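Local coordinates for hypothetical protein Cgl1923 (Corynebacterium glutamicum ATCC 13032, PDB 2P90) that is of unknown function but belongs to the PAC2 family, named for a proteasome assembly chaperone, which suggests a related role without establishing one, at residues Thr27-Leu32 with Ala225-Pro230; Ser47-Ala52 with Lys216-Ile221; Leu93-Asp98 with Pro103-Ser108. All coordinates share one frame; numbering follows the deposited sequence.

The three contacts form one continuous piece of an alpha/beta core. Interaction 3 pairs strands 92-97 and 103-108 of the mixed sheet, and strand 27-33 of interaction 1 runs beside 103-108, joined to it by a probable hydrogen bond of 2.7 Å from Ile29 N to Leu105 O. Interaction 2 packs two helices over the sheet face bearing Phe104 and Met106, where Leu49 CD1 meets Met106 CE at 3.7 Å. The centre of interaction 1 lies about 7 Å from the centres of both others, while the centres of interactions 2 and 3 are about 11 Å apart. With no identified ligand or active site, all read as packing in and beside the core.

Interaction 1: residues Thr27-Leu32 with Ala225-Pro230; sequences TLIVAL and ADLNLP
Thr27 and Ala225 meet methyl to methyl where strand 27-33, a central strand of the mixed beta-sheet of this alpha/beta fold, passes the C-terminal end of helix 211-225. Thr27 CG2 lies 3.6 Å from Ala225 CB and 4.1 Å from Ala225 CA, whereas the hydroxyl is further off, with OG1 at 4.2 Å from the same CB. The threonine chi1 of 131° falls about midway between two staggered positions and nearly eclipses CG2 with the backbone N, so this rotation is either strained or imperfectly fixed by the data.

Two residues on along each chain there is a looser touch: Ile29 CD1 reaches Leu227 CD1 at 4.5 Å, both side chains stretched out towards each other from opposite backbones. No hydrogen bond crosses between the segments, so the contact is apolar; the 111 Å² buried is modest.

Around this pair lies a second shell. Ile221, one helical turn before Ala225, puts its CG2 against both methyls, 3.6 Å from Ile29 CD1 and 3.7 Å from Leu227 CD1, and the Phe104 ring also touches both side chains, so the two tips share neighbours beyond their own slack contact.

The backbone path matters too. Asp226, with positive phi, is the first residue to leave the helix, and from there the chain runs on without regular structure towards helix 232-250. The connection between strands 92-97 and 103-108 ties down this segment: Lys102 NZ bonds to Asp226 O, and Asn228 N donates to Asp98 OD2.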
# COMPACT_ATOMS: atom_id res chain seq x y z
N THR B 27 11.76 -22.06 22.83
CA THR B 27 10.54 -21.50 22.30
C THR B 27 10.88 -20.27 21.42
O THR B 27 11.89 -19.56 21.63
CB THR B 27 9.43 -21.27 23.39
OG1 THR B 27 8.86 -19.94 23.31
CG2 THR B 27 9.96 -21.51 24.75
N LEU B 28 10.05 -20.07 20.39
CA LEU B 28 10.20 -18.92 19.53
C LEU B 28 9.16 -17.87 19.91
O LEU B 28 7.98 -18.17 20.04
CB LEU B 28 10.06 -19.32 18.06
CG LEU B 28 10.03 -18.18 17.00
CD1 LEU B 28 11.35 -17.45 16.89
CD2 LEU B 28 9.61 -18.75 15.67
N ILE B 29 9.63 -16.63 20.05
CA ILE B 29 8.79 -15.45 20.21
C ILE B 29 8.71 -14.68 18.90
O ILE B 29 9.73 -14.37 18.29
CB ILE B 29 9.37 -14.55 21.33
CG1 ILE B 29 9.51 -15.41 22.59
CG2 ILE B 29 8.51 -13.29 21.55
CD1 ILE B 29 10.40 -14.79 23.60
N VAL B 30 7.49 -14.41 18.45
CA VAL B 30 7.26 -13.71 17.24
C VAL B 30 6.68 -12.34 17.64
O VAL B 30 5.56 -12.24 18.17
CB VAL B 30 6.32 -14.53 16.28
CG1 VAL B 30 5.86 -13.67 15.11
CG2 VAL B 30 7.01 -15.80 15.78
N ALA B 31 7.48 -11.30 17.40
CA ALA B 31 7.12 -9.90 17.67
C ALA B 31 7.19 -9.05 16.37
O ALA B 31 8.22 -8.40 16.12
CB ALA B 31 8.07 -9.32 18.72
N LEU B 32 6.11 -9.03 15.59
CA LEU B 32 6.09 -8.31 14.29
C LEU B 32 5.34 -7.01 14.40
O LEU B 32 4.17 -7.00 14.79
CB LEU B 32 5.47 -9.15 13.14
CG LEU B 32 6.06 -10.53 12.86
CD1 LEU B 32 5.26 -11.23 11.72
CD2 LEU B 32 7.59 -10.49 12.56
N ALA B 225 7.47 -19.74 29.10
CA ALA B 225 8.65 -20.26 28.45
C ALA B 225 9.72 -20.53 29.50
O ALA B 225 10.83 -20.96 29.16
CB ALA B 225 9.15 -19.26 27.41
N ASP B 226 9.38 -20.27 30.77
CA ASP B 226 10.30 -20.44 31.89
C ASP B 226 11.58 -19.64 31.67
O ASP B 226 12.68 -20.21 31.56
CB ASP B 226 10.59 -21.94 32.14
CG ASP B 226 11.30 -22.21 33.48
OD1 ASP B 226 11.22 -21.37 34.42
OD2 ASP B 226 11.96 -23.29 33.58
N LEU B 227 11.42 -18.32 31.59
CA LEU B 227 12.55 -17.40 31.34
C LEU B 227 12.70 -16.40 32.48
O LEU B 227 11.71 -16.01 33.09
CB LEU B 227 12.39 -16.65 29.99
CG LEU B 227 12.20 -17.44 28.68
CD1 LEU B 227 11.60 -16.57 27.53
CD2 LEU B 227 13.49 -18.15 28.22
N ASN B 228 13.94 -16.00 32.75
CA ASN B 228 14.24 -15.00 33.76
C ASN B 228 14.64 -13.68 33.09
O ASN B 228 15.79 -13.51 32.66
CB ASN B 228 15.31 -15.53 34.77
CG ASN B 228 15.84 -14.45 35.77
OD1 ASN B 228 15.36 -13.31 35.82
ND2 ASN B 228 16.85 -14.84 36.56
N LEU B 229 13.70 -12.74 33.04
CA LEU B 229 13.88 -11.50 32.26
C LEU B 229 14.10 -10.22 33.08
O LEU B 229 13.37 -9.95 34.01
CB LEU B 229 12.72 -11.33 31.26
CG LEU B 229 12.50 -12.50 30.28
CD1 LEU B 229 11.27 -12.28 29.41
CD2 LEU B 229 13.74 -12.74 29.41
N PRO B 230 15.08 -9.39 32.70
CA PRO B 230 15.22 -8.16 33.48
C PRO B 230 14.10 -7.17 33.12
O PRO B 230 14.08 -6.62 32.02
CB PRO B 230 16.60 -7.62 33.06
CG PRO B 230 16.87 -8.22 31.72
CD PRO B 230 16.03 -9.45 31.57

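Interaction 2: residues Ser47-Ala52 with Lys216-Ile221; sequences SHLMDA and KLLQSI
Two helices of the alpha/beta core, 41-52 and 211-225, approach each other over the sheet face that bears Phe104 and Met106, and Leu218 is the side chain that bridges them. Its two methyls divide the work. CD2 settles against the branched end of Leu49, at 3.9 Å from Leu49 CD1, with Leu49 CG and CD2 about as near. Such even spacing means that one methyl is set against the whole fork, with the two leucines passing alongside in opposite directions. The other methyl, CD1, comes obliquely to the ring of His48. That ring is directed at the second helix because its CG is anti to the backbone N (chi1 -179°).

The helices stay well separated, the closest alpha carbons being Leu49 CA and Leu218 CA at 8.9 Å, and no polar bond links them. Leu49 also touches Phe104 on the sheet side, so it lies between Leu218 and that part of the sheet. On the flank of helix 211-225 away from Leu49, Lys216 NZ forms a salt bridge with Asp165. Lys216 O there takes two donors from opposite faces of its carbonyl plane: Ser220 N, and Ser220 OG at 2.7 Å.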
# COMPACT_ATOMS: atom_id res chain seq x y z
N SER B 47 12.36 -4.80 21.45
CA SER B 47 13.46 -3.89 21.60
C SER B 47 13.99 -3.82 23.05
O SER B 47 15.17 -3.65 23.27
CB SER B 47 13.16 -2.52 20.97
OG SER B 47 12.50 -1.70 21.89
N HIS B 48 13.13 -4.04 24.03
CA HIS B 48 13.58 -4.13 25.42
C HIS B 48 14.53 -5.32 25.67
O HIS B 48 15.59 -5.16 26.33
CB HIS B 48 12.38 -4.17 26.38
CG HIS B 48 12.78 -4.23 27.81
ND1 HIS B 48 12.74 -5.39 28.55
CD2 HIS B 48 13.27 -3.27 28.65
CE1 HIS B 48 13.16 -5.15 29.78
NE2 HIS B 48 13.49 -3.87 29.86
N LEU B 49 14.14 -6.49 25.17
CA LEU B 49 14.92 -7.71 25.27
C LEU B 49 16.24 -7.54 24.56
O LEU B 49 17.29 -7.96 25.05
CB LEU B 49 14.16 -8.87 24.65
CG LEU B 49 12.89 -9.30 25.40
CD1 LEU B 49 12.15 -10.39 24.64
CD2 LEU B 49 13.15 -9.75 26.88
N MET B 50 16.20 -6.89 23.40
CA MET B 50 17.41 -6.67 22.63
C MET B 50 18.44 -5.77 23.33
O MET B 50 19.62 -6.08 23.32
CB MET B 50 17.07 -6.14 21.25
CG MET B 50 17.94 -6.76 20.15
SD MET B 50 17.26 -8.18 19.28
CE MET B 50 16.17 -7.20 18.23
N ASP B 51 17.96 -4.70 23.96
CA ASP B 51 18.82 -3.77 24.67
C ASP B 51 19.35 -4.36 25.96
O ASP B 51 20.46 -4.04 26.38
CB ASP B 51 18.03 -2.53 25.05
CG ASP B 51 17.72 -1.66 23.87
OD1 ASP B 51 18.34 -1.91 22.80
OD2 ASP B 51 16.88 -0.73 24.00
N ALA B 52 18.55 -5.23 26.58
CA ALA B 52 18.80 -5.68 27.93
C ALA B 52 19.56 -7.01 28.02
O ALA B 52 20.26 -7.24 29.00
CB ALA B 52 17.49 -5.78 28.73
N LYS B 216 3.43 -6.66 30.79
CA LYS B 216 2.52 -7.78 30.79
C LYS B 216 2.87 -8.83 29.73
O LYS B 216 2.93 -10.02 30.06
CB LYS B 216 1.06 -7.30 30.65
CG LYS B 216 0.02 -8.36 31.02
CD LYS B 216 0.29 -8.93 32.43
CE LYS B 216 -0.09 -10.41 32.52
NZ LYS B 216 -1.53 -10.61 32.85
N LEU B 217 3.11 -8.42 28.48
CA LEU B 217 3.51 -9.38 27.44
C LEU B 217 4.80 -10.12 27.84
O LEU B 217 4.88 -11.33 27.70
CB LEU B 217 3.70 -8.73 26.05
CG LEU B 217 2.50 -8.34 25.20
CD1 LEU B 217 2.98 -7.51 24.01
CD2 LEU B 217 1.66 -9.55 24.73
N LEU B 218 5.77 -9.38 28.36
CA LEU B 218 7.03 -9.98 28.71
C LEU B 218 6.91 -10.99 29.88
O LEU B 218 7.48 -12.09 29.83
CB LEU B 218 8.09 -8.90 28.97
CG LEU B 218 8.61 -8.13 27.74
CD1 LEU B 218 9.71 -7.17 28.14
CD2 LEU B 218 9.12 -9.10 26.66
N GLN B 219 6.15 -10.63 30.92
CA GLN B 219 5.97 -11.56 32.03
C GLN B 219 5.12 -12.77 31.64
O GLN B 219 5.31 -13.86 32.17
CB GLN B 219 5.56 -10.85 33.36
CG GLN B 219 4.21 -10.15 33.43
CD GLN B 219 4.16 -9.00 34.49
OE1 GLN B 219 5.12 -8.77 35.26
NE2 GLN B 219 3.03 -8.28 34.53
N SER B 220 4.24 -12.61 30.65
CA SER B 220 3.50 -13.77 30.13
C SER B 220 4.45 -14.75 29.42
O SER B 220 4.30 -15.97 29.52
CB SER B 220 2.38 -13.35 29.20
OG SER B 220 1.56 -12.39 29.83
N ILE B 221 5.42 -14.19 28.72
CA ILE B 221 6.47 -14.95 28.06
C ILE B 221 7.43 -15.58 29.07
O ILE B 221 7.72 -16.78 28.97
CB ILE B 221 7.25 -14.03 27.10
CG1 ILE B 221 6.40 -13.70 25.87
CG2 ILE B 221 8.57 -14.65 26.68
CD1 ILE B 221 6.87 -12.44 25.22

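Interaction 3: residues Leu93-Asp98 with Pro103-Ser108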
# COMPACT_ATOMS: atom_id res chain seq x y z
N LEU B 93 15.86 -13.31 12.86
CA LEU B 93 15.74 -14.33 13.87
C LEU B 93 16.99 -14.29 14.73
O LEU B 93 18.13 -14.32 14.22
CB LEU B 93 15.59 -15.71 13.21
CG LEU B 93 15.38 -16.91 14.14
CD1 LEU B 93 14.11 -16.71 14.94
CD2 LEU B 93 15.29 -18.19 13.33
N HIS B 94 16.77 -14.18 16.04
CA HIS B 94 17.90 -14.09 17.01
C HIS B 94 17.85 -15.19 18.01
O HIS B 94 16.75 -15.68 18.35
CB HIS B 94 17.87 -12.79 17.81
CG HIS B 94 18.00 -11.57 16.97
ND1 HIS B 94 16.90 -10.93 16.41
CD2 HIS B 94 19.09 -10.86 16.59
CE1 HIS B 94 17.32 -9.89 15.71
NE2 HIS B 94 18.64 -9.82 15.81
N VAL B 95 19.04 -15.59 18.48
CA VAL B 95 19.15 -16.36 19.72
C VAL B 95 19.38 -15.35 20.85
O VAL B 95 20.28 -14.51 20.77
CB VAL B 95 20.24 -17.51 19.70
CG1 VAL B 95 21.60 -17.04 19.23
CG2 VAL B 95 20.32 -18.21 21.10
N VAL B 96 18.51 -15.39 21.85
CA VAL B 96 18.61 -14.46 22.99
C VAL B 96 18.82 -15.28 24.28
O VAL B 96 18.23 -16.35 24.45
CB VAL B 96 17.36 -13.51 23.10
CG1 VAL B 96 17.57 -12.42 24.19
CG2 VAL B 96 16.98 -12.86 21.73
N ARG B 97 19.65 -14.79 25.20
CA ARG B 97 19.81 -15.50 26.47
C ARG B 97 19.32 -14.70 27.67
O ARG B 97 19.70 -13.53 27.84
CB ARG B 97 21.27 -15.98 26.62
CG ARG B 97 21.56 -17.17 25.72
CD ARG B 97 23.03 -17.40 25.49
NE ARG B 97 23.30 -18.30 24.36
CZ ARG B 97 23.20 -19.63 24.39
NH1 ARG B 97 23.49 -20.33 23.31
NH2 ARG B 97 22.82 -20.28 25.49
N ASP B 98 18.45 -15.32 28.47
CA ASP B 98 17.92 -14.69 29.69
C ASP B 98 18.99 -14.50 30.79
O ASP B 98 20.18 -14.80 30.57
CB ASP B 98 16.69 -15.43 30.22
CG ASP B 98 17.03 -16.80 30.87
OD1 ASP B 98 18.23 -17.15 31.07
OD2 ASP B 98 16.05 -17.52 31.19
N PRO B 103 18.82 -20.07 26.54
CA PRO B 103 18.50 -19.56 25.20
C PRO B 103 17.01 -19.56 24.86
O PRO B 103 16.28 -20.48 25.22
CB PRO B 103 19.25 -20.52 24.26
CG PRO B 103 19.37 -21.83 25.05
CD PRO B 103 19.44 -21.42 26.49
N PHE B 104 16.57 -18.51 24.17
CA PHE B 104 15.33 -18.57 23.43
C PHE B 104 15.48 -17.85 22.09
O PHE B 104 16.47 -17.15 21.82
CB PHE B 104 14.14 -18.01 24.23
CG PHE B 104 14.26 -16.55 24.58
CD1 PHE B 104 13.55 -15.59 23.86
CD2 PHE B 104 15.07 -16.14 25.65
CE1 PHE B 104 13.63 -14.24 24.20
CE2 PHE B 104 15.17 -14.80 26.01
CZ PHE B 104 14.45 -13.84 25.28
N LEU B 105 14.46 -18.03 21.26
CA LEU B 105 14.47 -17.49 19.92
C LEU B 105 13.47 -16.35 19.76
O LEU B 105 12.34 -16.38 20.25
CB LEU B 105 14.19 -18.61 18.92
CG LEU B 105 15.39 -19.24 18.26
CD1 LEU B 105 16.57 -19.49 19.17
CD2 LEU B 105 14.98 -20.51 17.47
N MET B 106 13.91 -15.34 19.03
CA MET B 106 13.05 -14.22 18.73
C MET B 106 13.07 -13.87 17.22
O MET B 106 14.13 -13.70 16.59
CB MET B 106 13.44 -13.03 19.62
CG MET B 106 12.56 -11.81 19.39
SD MET B 106 12.56 -10.64 20.76
CE MET B 106 10.88 -10.86 21.20
N LEU B 107 11.88 -13.82 16.64
CA LEU B 107 11.68 -13.28 15.32
C LEU B 107 11.00 -11.92 15.47
O LEU B 107 9.85 -11.82 15.90
CB LEU B 107 10.84 -14.21 14.44
CG LEU B 107 10.51 -13.69 13.04
CD1 LEU B 107 11.78 -13.64 12.18
CD2 LEU B 107 9.43 -14.57 12.40
N SER B 108 11.75 -10.88 15.15
CA SER B 108 11.22 -9.57 15.32
C SER B 108 11.64 -8.66 14.18
O SER B 108 12.62 -8.89 13.53
CB SER B 108 11.64 -9.02 16.68
OG SER B 108 13.03 -8.78 16.72
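Phe104 takes a chi1 of 63°, which sets CG between its backbone N and carbonyl carbon and swings the ring across to the neighbouring strand, on top of Val96. The valine answers with CG1 anti to its own backbone N (chi1 -172°), so that CG1 lies 3.6 Å from Phe104 CZ while Val96 CB stands over the ring face as a CH-pi donor, 3.9 Å from the centroid and offset toward the rim. The other branch, CG2, leans on Met106 CB at 4.1 Å.

Beneath this pair the backbones are tightly tied. Val96 and Phe104 form an antiparallel hydrogen-bonded pair: Phe104 N to Val96 O and Val96 N to Phe104 O are each 2.7 Å, and the latter bond is almost perfectly straight, at 178° about the hydrogen. His94 and Met106 make the next such pair, Met106 N reaching His94 O at 2.9 Å.

The opposite face carries Leu93, Val95 and Arg97 against Leu107, Leu105 and Pro103. Leu93 CD1 packs on Leu107 CB at 4.1 Å. The extended Arg97 chain lays its guanidinium across the proline ring, Pro103 CB lying over one face of the plane, and NH1 is bonded to Ser19 O beyond.

At the turn, Asp98 OD1 accepts from Lys102 N across the five-residue connection 98-102. Further out, strand 54-61 pairs with 92-97, and 27-33 pairs with 103-108. The arrangement is thus an antiparallel beta hairpin, built here into the interior of the mixed beta-sheet of an alpha/beta fold.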